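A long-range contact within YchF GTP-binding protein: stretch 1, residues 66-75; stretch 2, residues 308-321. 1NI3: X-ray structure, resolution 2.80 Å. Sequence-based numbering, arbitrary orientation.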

# COMPACT_ATOMS: atom_id res chain seq x y z
N PRO A 66 -3.54 -9.11 8.00
CA PRO A 66 -3.22 -10.02 9.11
C PRO A 66 -2.65 -9.26 10.31
O PRO A 66 -1.83 -8.34 10.17
CB PRO A 66 -2.23 -11.00 8.49
CG PRO A 66 -1.57 -10.20 7.41
CD PRO A 66 -2.70 -9.39 6.82
N ASP A 67 -3.10 -9.64 11.50
CA ASP A 67 -2.64 -8.98 12.71
C ASP A 67 -2.89 -9.77 13.98
O ASP A 67 -4.00 -9.79 14.50
CB ASP A 67 -3.28 -7.59 12.83
CG ASP A 67 -2.95 -6.92 14.14
OD1 ASP A 67 -1.77 -6.96 14.56
OD2 ASP A 67 -3.88 -6.34 14.74
N GLU A 68 -1.83 -10.40 14.47
CA GLU A 68 -1.90 -11.21 15.67
C GLU A 68 -2.67 -10.54 16.79
O GLU A 68 -3.38 -11.20 17.55
CB GLU A 68 -0.49 -11.57 16.11
CG GLU A 68 -0.02 -12.87 15.50
CD GLU A 68 1.48 -12.95 15.33
OE1 GLU A 68 2.21 -12.70 16.32
OE2 GLU A 68 1.93 -13.27 14.21
N ARG A 69 -2.56 -9.22 16.89
CA ARG A 69 -3.30 -8.52 17.92
C ARG A 69 -4.78 -8.81 17.70
O ARG A 69 -5.49 -9.23 18.62
CB ARG A 69 -3.03 -7.02 17.84
CG ARG A 69 -1.58 -6.65 18.07
CD ARG A 69 -1.43 -5.15 17.98
NE ARG A 69 -0.21 -4.76 17.29
CZ ARG A 69 0.08 -3.50 16.97
NH1 ARG A 69 -0.76 -2.53 17.29
NH2 ARG A 69 1.21 -3.22 16.33
N PHE A 70 -5.26 -8.58 16.48
CA PHE A 70 -6.65 -8.85 16.16
C PHE A 70 -6.96 -10.30 16.54
O PHE A 70 -8.01 -10.60 17.14
CB PHE A 70 -6.89 -8.64 14.67
CG PHE A 70 -8.31 -8.93 14.23
CD1 PHE A 70 -9.35 -8.11 14.64
CD2 PHE A 70 -8.60 -10.05 13.47
CE1 PHE A 70 -10.66 -8.41 14.29
CE2 PHE A 70 -9.91 -10.35 13.12
CZ PHE A 70 -10.95 -9.53 13.53
N ASP A 71 -6.04 -11.20 16.19
CA ASP A 71 -6.18 -12.62 16.50
C ASP A 71 -6.49 -12.86 17.96
O ASP A 71 -7.50 -13.47 18.30
CB ASP A 71 -4.88 -13.35 16.16
CG ASP A 71 -4.61 -13.41 14.67
OD1 ASP A 71 -5.40 -12.85 13.90
OD2 ASP A 71 -3.58 -14.01 14.28
N TRP A 72 -5.58 -12.38 18.82
CA TRP A 72 -5.68 -12.51 20.28
C TRP A 72 -6.99 -11.93 20.80
O TRP A 72 -7.75 -12.59 21.51
CB TRP A 72 -4.51 -11.79 20.97
CG TRP A 72 -4.54 -11.92 22.49
CD1 TRP A 72 -4.06 -12.96 23.24
CD2 TRP A 72 -5.17 -11.02 23.41
NE1 TRP A 72 -4.35 -12.76 24.56
CE2 TRP A 72 -5.02 -11.57 24.69
CE3 TRP A 72 -5.83 -9.79 23.27
CZ2 TRP A 72 -5.54 -10.96 25.83
CZ3 TRP A 72 -6.34 -9.18 24.41
CH2 TRP A 72 -6.17 -9.76 25.68
N LEU A 73 -7.22 -10.67 20.46
CA LEU A 73 -8.41 -9.98 20.88
C LEU A 73 -9.63 -10.81 20.53
O LEU A 73 -10.55 -10.93 21.32
CB LEU A 73 -8.49 -8.59 20.25
CG LEU A 73 -7.54 -7.52 20.81
CD1 LEU A 73 -7.63 -6.27 19.95
CD2 LEU A 73 -7.91 -7.20 22.25
N CYS A 74 -9.64 -11.39 19.34
CA CYS A 74 -10.79 -12.21 18.97
C CYS A 74 -10.92 -13.38 19.93
O CYS A 74 -12.00 -13.65 20.44
CB CYS A 74 -10.65 -12.73 17.53
SG CYS A 74 -11.26 -11.61 16.27
N GLU A 75 -9.80 -14.06 20.19
CA GLU A 75 -9.80 -15.21 21.09
C GLU A 75 -10.18 -14.85 22.51
O GLU A 75 -10.83 -15.64 23.21
CB GLU A 75 -8.44 -15.90 21.09
CG GLU A 75 -8.15 -16.62 19.78
CD GLU A 75 -9.39 -17.31 19.22
OE1 GLU A 75 -9.93 -18.22 19.89
OE2 GLU A 75 -9.83 -16.94 18.10
N ILE A 308 -2.31 2.39 10.26
CA ILE A 308 -2.25 1.68 11.53
C ILE A 308 -3.71 1.45 11.89
O ILE A 308 -4.61 1.83 11.13
CB ILE A 308 -1.65 2.56 12.65
CG1 ILE A 308 -2.49 3.82 12.83
CG2 ILE A 308 -0.23 2.93 12.32
CD1 ILE A 308 -2.21 4.58 14.12
N ASN A 309 -3.97 0.84 13.04
CA ASN A 309 -5.35 0.58 13.42
C ASN A 309 -5.53 0.51 14.92
O ASN A 309 -4.57 0.42 15.69
CB ASN A 309 -5.79 -0.75 12.83
CG ASN A 309 -5.05 -1.91 13.46
OD1 ASN A 309 -3.84 -1.83 13.70
ND2 ASN A 309 -5.75 -3.01 13.71
N TYR A 310 -6.79 0.57 15.33
CA TYR A 310 -7.14 0.44 16.72
C TYR A 310 -8.38 -0.46 16.66
O TYR A 310 -8.96 -0.62 15.59
CB TYR A 310 -7.46 1.81 17.34
CG TYR A 310 -8.76 2.44 16.92
CD1 TYR A 310 -8.80 3.39 15.89
CD2 TYR A 310 -9.95 2.13 17.57
CE1 TYR A 310 -10.00 4.02 15.55
CE2 TYR A 310 -11.14 2.74 17.22
CZ TYR A 310 -11.16 3.68 16.21
OH TYR A 310 -12.34 4.30 15.90
N PHE A 311 -8.77 -1.06 17.78
CA PHE A 311 -9.93 -1.96 17.74
C PHE A 311 -11.07 -1.48 18.61
O PHE A 311 -10.94 -0.53 19.36
CB PHE A 311 -9.56 -3.36 18.22
CG PHE A 311 -8.26 -3.86 17.69
CD1 PHE A 311 -7.08 -3.60 18.37
CD2 PHE A 311 -8.21 -4.59 16.51
CE1 PHE A 311 -5.87 -4.05 17.87
CE2 PHE A 311 -7.00 -5.05 16.01
CZ PHE A 311 -5.83 -4.78 16.69
N THR A 312 -12.20 -2.16 18.47
CA THR A 312 -13.37 -1.88 19.29
C THR A 312 -13.87 -3.28 19.63
O THR A 312 -14.55 -3.92 18.83
CB THR A 312 -14.46 -1.06 18.57
OG1 THR A 312 -14.95 -1.77 17.44
CG2 THR A 312 -13.92 0.29 18.14
N CYS A 313 -13.50 -3.75 20.81
CA CYS A 313 -13.87 -5.09 21.26
C CYS A 313 -15.15 -5.13 22.09
O CYS A 313 -15.52 -4.16 22.75
CB CYS A 313 -12.73 -5.68 22.06
SG CYS A 313 -11.17 -5.46 21.22
N GLY A 314 -15.82 -6.27 22.05
CA GLY A 314 -17.05 -6.46 22.78
C GLY A 314 -17.60 -7.85 22.54
O GLY A 314 -17.45 -8.39 21.44
N GLU A 315 -18.24 -8.44 23.55
CA GLU A 315 -18.80 -9.77 23.42
C GLU A 315 -19.55 -9.95 22.11
O GLU A 315 -19.60 -11.04 21.55
CB GLU A 315 -19.70 -10.08 24.62
CG GLU A 315 -19.00 -9.94 25.97
CD GLU A 315 -17.81 -10.88 26.14
OE1 GLU A 315 -18.00 -12.11 26.03
OE2 GLU A 315 -16.69 -10.38 26.40
N ASP A 316 -20.14 -8.87 21.61
CA ASP A 316 -20.85 -8.96 20.35
C ASP A 316 -19.91 -8.92 19.15
O ASP A 316 -19.94 -9.80 18.29
CB ASP A 316 -21.89 -7.85 20.20
CG ASP A 316 -23.24 -8.22 20.79
OD1 ASP A 316 -23.74 -9.34 20.49
OD2 ASP A 316 -23.81 -7.41 21.56
N GLU A 317 -19.05 -7.91 19.10
CA GLU A 317 -18.14 -7.82 17.97
C GLU A 317 -16.76 -7.25 18.28
O GLU A 317 -16.57 -6.48 19.21
CB GLU A 317 -18.80 -6.97 16.88
CG GLU A 317 -18.02 -6.85 15.59
CD GLU A 317 -18.61 -5.79 14.67
OE1 GLU A 317 -18.41 -4.58 14.93
OE2 GLU A 317 -19.29 -6.18 13.70
N VAL A 318 -15.81 -7.66 17.46
CA VAL A 318 -14.45 -7.18 17.58
C VAL A 318 -14.05 -6.70 16.20
O VAL A 318 -13.93 -7.50 15.27
CB VAL A 318 -13.51 -8.31 18.03
CG1 VAL A 318 -12.07 -7.85 17.95
CG2 VAL A 318 -13.88 -8.75 19.42
N ARG A 319 -13.85 -5.39 16.06
CA ARG A 319 -13.48 -4.85 14.76
C ARG A 319 -12.25 -3.95 14.75
O ARG A 319 -12.08 -3.08 15.61
CB ARG A 319 -14.65 -4.10 14.16
CG ARG A 319 -14.32 -3.44 12.85
CD ARG A 319 -15.57 -2.97 12.15
NE ARG A 319 -15.28 -2.37 10.86
CZ ARG A 319 -16.22 -1.90 10.05
NH1 ARG A 319 -17.49 -1.96 10.43
NH2 ARG A 319 -15.90 -1.36 8.88
N SER A 320 -11.40 -4.16 13.75
CA SER A 320 -10.17 -3.38 13.58
C SER A 320 -10.46 -2.21 12.65
O SER A 320 -10.90 -2.41 11.52
CB SER A 320 -9.08 -4.25 12.95
OG SER A 320 -7.91 -3.52 12.75
N TRP A 321 -10.22 -0.99 13.11
CA TRP A 321 -10.48 0.18 12.28
C TRP A 321 -9.20 0.81 11.74
O TRP A 321 -8.28 1.12 12.50
CB TRP A 321 -11.26 1.22 13.09
CG TRP A 321 -12.49 0.65 13.73
CD1 TRP A 321 -12.56 -0.09 14.89
CD2 TRP A 321 -13.83 0.69 13.21
NE1 TRP A 321 -13.85 -0.52 15.10
CE2 TRP A 321 -14.64 -0.05 14.09
CE3 TRP A 321 -14.41 1.28 12.08
CZ2 TRP A 321 -16.01 -0.22 13.88
CZ3 TRP A 321 -15.77 1.11 11.87
CH2 TRP A 321 -16.56 0.36 12.77
O HOH W 1 -2.60 -3.78 15.26

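What fills the centre of the contact? Leu73 of the helix sets its CD1 3.4 Å from the centroid of the Phe311 ring, over one face, a CH-pi contact in which a methyl group meets the aromatic electron cloud. Leu73 CD1 and CD2 each lie 3.8 Å from Cys313 SG. Beside it, Val318 CG1 stands 4.2 Å from Cys74 SG and 4.0 Å from Phe70 CE1.

How does the backbone bring these side chains together? Helix 68-75 packs lengthwise against a pair of antiparallel strands joined by backbone bonds such as Trp321 N to Tyr310 O. It runs almost parallel to strand 308-312 and nearly antiparallel to strand 317-321. Alternation along the strands points Phe311, Val318 and Ser320 toward the helix, while Tyr310, Thr312 and Arg319 point away.

What happens at the polar edge? No direct hydrogen bond crosses between the stretches; a water does the joining, donating to Asp67 OD2 (2.9 Å) and to Asn309 OD1 (2.8 Å). Asp67 also caps the helix through weak bonds from Arg69 N to OD1 (3.3 Å) and Phe70 N to OD2 (3.2 Å). Its OD2 meets the edge of the Phe311 ring, 3.2 Å from CZ, where the ring hydrogens carry slight positive charge.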